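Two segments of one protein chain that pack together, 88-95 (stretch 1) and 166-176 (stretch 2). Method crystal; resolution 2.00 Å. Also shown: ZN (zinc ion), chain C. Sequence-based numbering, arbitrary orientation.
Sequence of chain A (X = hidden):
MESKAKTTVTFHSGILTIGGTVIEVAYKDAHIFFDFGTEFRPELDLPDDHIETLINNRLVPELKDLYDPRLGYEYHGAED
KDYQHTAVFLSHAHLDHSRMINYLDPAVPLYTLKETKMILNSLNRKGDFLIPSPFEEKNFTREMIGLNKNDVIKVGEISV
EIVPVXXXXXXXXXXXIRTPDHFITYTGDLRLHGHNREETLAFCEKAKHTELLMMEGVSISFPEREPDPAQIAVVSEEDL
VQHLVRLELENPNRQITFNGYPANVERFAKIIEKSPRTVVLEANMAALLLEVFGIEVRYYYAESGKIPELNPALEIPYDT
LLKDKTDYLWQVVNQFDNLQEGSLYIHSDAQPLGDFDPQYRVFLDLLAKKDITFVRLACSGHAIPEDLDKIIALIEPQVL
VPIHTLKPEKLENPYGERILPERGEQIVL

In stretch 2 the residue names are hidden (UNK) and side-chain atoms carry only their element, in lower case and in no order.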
# COMPACT_ATOMS: atom_id res chain seq x y z
N VAL A 88 5.78 16.06 -5.61
CA VAL A 88 5.64 14.62 -5.70
C VAL A 88 4.40 14.24 -4.90
O VAL A 88 4.16 14.78 -3.83
CB VAL A 88 6.91 13.82 -5.21
CG1 VAL A 88 6.67 12.31 -5.23
CG2 VAL A 88 8.14 14.12 -6.03
N PHE A 89 3.64 13.30 -5.43
CA PHE A 89 2.44 12.81 -4.77
C PHE A 89 2.57 11.33 -4.51
O PHE A 89 3.21 10.59 -5.29
CB PHE A 89 1.20 13.10 -5.64
CG PHE A 89 0.93 14.54 -5.82
CD1 PHE A 89 -0.02 15.19 -5.03
CD2 PHE A 89 1.63 15.29 -6.77
CE1 PHE A 89 -0.27 16.56 -5.20
CE2 PHE A 89 1.40 16.67 -6.94
CZ PHE A 89 0.46 17.31 -6.14
N LEU A 90 1.95 10.89 -3.42
CA LEU A 90 2.03 9.51 -3.00
C LEU A 90 0.62 8.94 -2.81
O LEU A 90 -0.11 9.39 -1.92
CB LEU A 90 2.86 9.45 -1.71
CG LEU A 90 3.16 8.20 -0.92
CD1 LEU A 90 3.71 7.05 -1.79
CD2 LEU A 90 4.10 8.55 0.26
N SER A 91 0.25 7.98 -3.65
CA SER A 91 -1.09 7.44 -3.66
C SER A 91 -1.43 6.79 -2.31
O SER A 91 -2.51 6.99 -1.80
CB SER A 91 -1.30 6.44 -4.83
OG SER A 91 -0.71 5.16 -4.62
N HIS A 92 -0.50 6.01 -1.78
CA HIS A 92 -0.67 5.32 -0.50
C HIS A 92 0.67 4.81 0.06
O HIS A 92 1.71 4.89 -0.60
CB HIS A 92 -1.73 4.20 -0.59
CG HIS A 92 -1.35 3.07 -1.51
ND1 HIS A 92 -1.09 3.24 -2.85
CD2 HIS A 92 -1.22 1.74 -1.28
CE1 HIS A 92 -0.83 2.07 -3.41
NE2 HIS A 92 -0.88 1.14 -2.47
N ALA A 93 0.63 4.26 1.27
CA ALA A 93 1.82 3.90 2.04
C ALA A 93 2.60 2.65 1.60
O ALA A 93 3.80 2.50 1.94
CB ALA A 93 1.47 3.81 3.52
N HIS A 94 1.95 1.75 0.87
CA HIS A 94 2.58 0.48 0.50
C HIS A 94 3.98 0.66 -0.05
O HIS A 94 4.27 1.63 -0.74
CB HIS A 94 1.67 -0.34 -0.44
CG HIS A 94 0.52 -0.99 0.28
ND1 HIS A 94 -0.61 -1.44 -0.37
CD2 HIS A 94 0.34 -1.28 1.59
CE1 HIS A 94 -1.45 -1.96 0.51
NE2 HIS A 94 -0.90 -1.88 1.71
N LEU A 95 4.85 -0.29 0.28
CA LEU A 95 6.28 -0.21 -0.02
C LEU A 95 6.61 0.07 -1.51
O LEU A 95 7.53 0.86 -1.83
CB LEU A 95 6.95 -1.53 0.41
CG LEU A 95 8.47 -1.63 0.48
CD1 LEU A 95 9.06 -0.64 1.51
CD2 LEU A 95 8.91 -3.08 0.77
N UNK A 166 -10.88 3.13 -2.40
CA UNK A 166 -10.96 1.95 -1.55
C UNK A 166 -9.75 1.04 -1.88
O UNK A 166 -9.55 0.65 -3.03
o UNK A 166 -11.63 -0.62 -0.47
c UNK A 166 -12.33 1.29 -1.79
o UNK A 166 -13.50 -0.79 -1.66
c UNK A 166 -12.48 -0.13 -1.25
N UNK A 167 -8.92 0.77 -0.88
CA UNK A 167 -7.75 -0.12 -1.02
C UNK A 167 -7.46 -0.69 0.39
O UNK A 167 -7.99 -0.19 1.38
c UNK A 167 -4.03 0.03 -1.71
c UNK A 167 -6.56 0.65 -1.63
c UNK A 167 -5.35 -0.19 -1.94
c UNK A 167 -4.21 -1.91 -2.71
n UNK A 167 -5.42 -1.40 -2.59
n UNK A 167 -3.34 -1.06 -2.20
N UNK A 168 -6.67 -1.74 0.50
CA UNK A 168 -6.38 -2.31 1.81
C UNK A 168 -5.34 -1.50 2.60
O UNK A 168 -5.05 -1.86 3.73
c UNK A 168 -4.77 -4.06 0.87
c UNK A 168 -6.00 -3.81 1.72
o UNK A 168 -4.40 -3.15 0.12
o UNK A 168 -4.16 -5.16 0.94
N UNK A 169 -4.76 -0.44 2.00
CA UNK A 169 -4.02 0.57 2.76
C UNK A 169 -5.00 1.69 3.06
O UNK A 169 -5.57 2.27 2.13
c UNK A 169 -2.83 1.14 1.98
N UNK A 170 -5.21 1.96 4.34
CA UNK A 170 -6.03 3.10 4.75
C UNK A 170 -5.37 4.40 4.28
O UNK A 170 -4.15 4.51 4.26
c UNK A 170 -9.62 4.80 6.84
c UNK A 170 -6.23 3.11 6.28
c UNK A 170 -9.24 5.94 7.54
c UNK A 170 -7.92 6.18 7.85
c UNK A 170 -6.93 5.24 7.45
c UNK A 170 -8.64 3.89 6.43
c UNK A 170 -7.29 4.10 6.73
o UNK A 170 -10.21 6.83 7.94
N UNK A 171 -6.19 5.36 3.85
CA UNK A 171 -5.70 6.63 3.31
C UNK A 171 -5.27 6.63 1.85
O UNK A 171 -4.66 7.60 1.37
N UNK A 172 -5.60 5.55 1.14
CA UNK A 172 -5.25 5.37 -0.27
C UNK A 172 -6.01 6.35 -1.13
O UNK A 172 -7.18 6.65 -0.84
c UNK A 172 -5.54 3.94 -0.73
N UNK A 173 -5.35 6.85 -2.19
CA UNK A 173 -5.94 7.86 -3.06
C UNK A 173 -5.60 7.64 -4.54
O UNK A 173 -4.71 6.82 -4.87
o UNK A 173 -4.07 9.37 -2.83
c UNK A 173 -5.47 9.24 -2.64
N UNK A 174 -6.33 8.35 -5.39
CA UNK A 174 -6.10 8.47 -6.82
C UNK A 174 -5.88 9.96 -7.11
O UNK A 174 -6.18 10.83 -6.27
c UNK A 174 -7.31 7.95 -7.59
N UNK A 175 -5.32 10.27 -8.28
CA UNK A 175 -5.03 11.66 -8.60
C UNK A 175 -5.81 12.04 -9.84
O UNK A 175 -5.84 11.27 -10.81
c UNK A 175 -1.13 11.62 -8.23
c UNK A 175 -3.52 11.86 -8.83
c UNK A 175 -2.78 12.03 -6.38
c UNK A 175 -2.54 11.35 -7.76
N UNK A 176 -6.47 13.20 -9.78
CA UNK A 176 -7.09 13.77 -10.97
C UNK A 176 -6.24 14.97 -11.32
O UNK A 176 -6.12 15.91 -10.52
c UNK A 176 -8.53 14.22 -10.72
c UNK A 176 -10.89 13.97 -10.20
c UNK A 176 -9.70 12.07 -11.17
c UNK A 176 -9.58 13.22 -10.25
ZN ZN C . -1.15 -1.13 -2.60
O HOH W 1 -2.76 9.24 -0.08
O HOH W 2 -1.89 4.78 2.61
O HOH W 3 -2.50 -2.95 3.86
O HOH W 4 -1.06 -3.29 -2.95
O HOH W 5 0.98 -1.80 -3.19

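Position 166 carries two side-chain carbons, the second bearing two oxygens, and lies beyond the reach of stretch 1; a carboxylate on so short a stem is aspartate, D166. At 167 one carbon leads to a five-membered ring of three carbons and two nitrogens, an imidazole, hence H167. Its NE2 binds the zinc ion ZN at 2.2 Å. This brings H167 NE2 to 3.3 Å from both H92 NE2 and H94 ND1, a closeness that reflects shared coordination and not hydrogen bonding.

Position 168 again has two carbons and a terminal pair of oxygens, and is D168. Its CA-to-CB bond points sideways, yet OD1 comes to 3.2 Å from H94 CE1, at the edge of that ring. The single side-chain carbon of 169 identifies alanine, A169. Its CB lies over the face of the H94 imidazole, 3.8 Å from the ring centroid, and approaches the edge of the H92 ring, 3.7 Å from H92 CD2.

At 170, one carbon and a six-carbon ring bearing an oxygen define tyrosine; Y170 points away from stretch 1. Position 171 has no side-chain atoms and is glycine, G171, with a phi of 82° that itself favours this residue. One carbon at 172 gives alanine, A172, which closes a type II turn begun at A169; its CB packs 3.8 Å from H92 CB.

A carbon followed by one oxygen makes 173 a serine. S173 donates twice to the same carbonyl, S91 O, from N at 2.9 Å and from OG at 3.0 Å. Position 174, with one carbon directed away from stretch 1, is alanine, A174. Four carbons forked at the second identify 175 as leucine; L175 CD1 meets F89 CB at 3.8 Å in an apolar contact. The same forked set of four at 176 is L176, out of reach of stretch 1.

The contact thus joins a metal site to a polar and apolar flank. Zinc draws H92, H94 and H167 together, with two waters and one ligand from elsewhere in the structure completing its shell, and the edge of the H167 ring faces the H92 ring with planes at 88°. H92 ND1 donates to S91 OG at 2.6 Å, leaving its NE2 for the metal. Water 2 links A93 N (2.9 Å) to Y170 O (2.8 Å), and water 3 links H94 NE2 (2.9 Å) to D168 O (2.8 Å). Beyond them, the paired bonds from S173 fix the backbones beside S91, and F89 with L175 extends the packing.

Stretch 2, residues 166-176: DHDAYGASALL
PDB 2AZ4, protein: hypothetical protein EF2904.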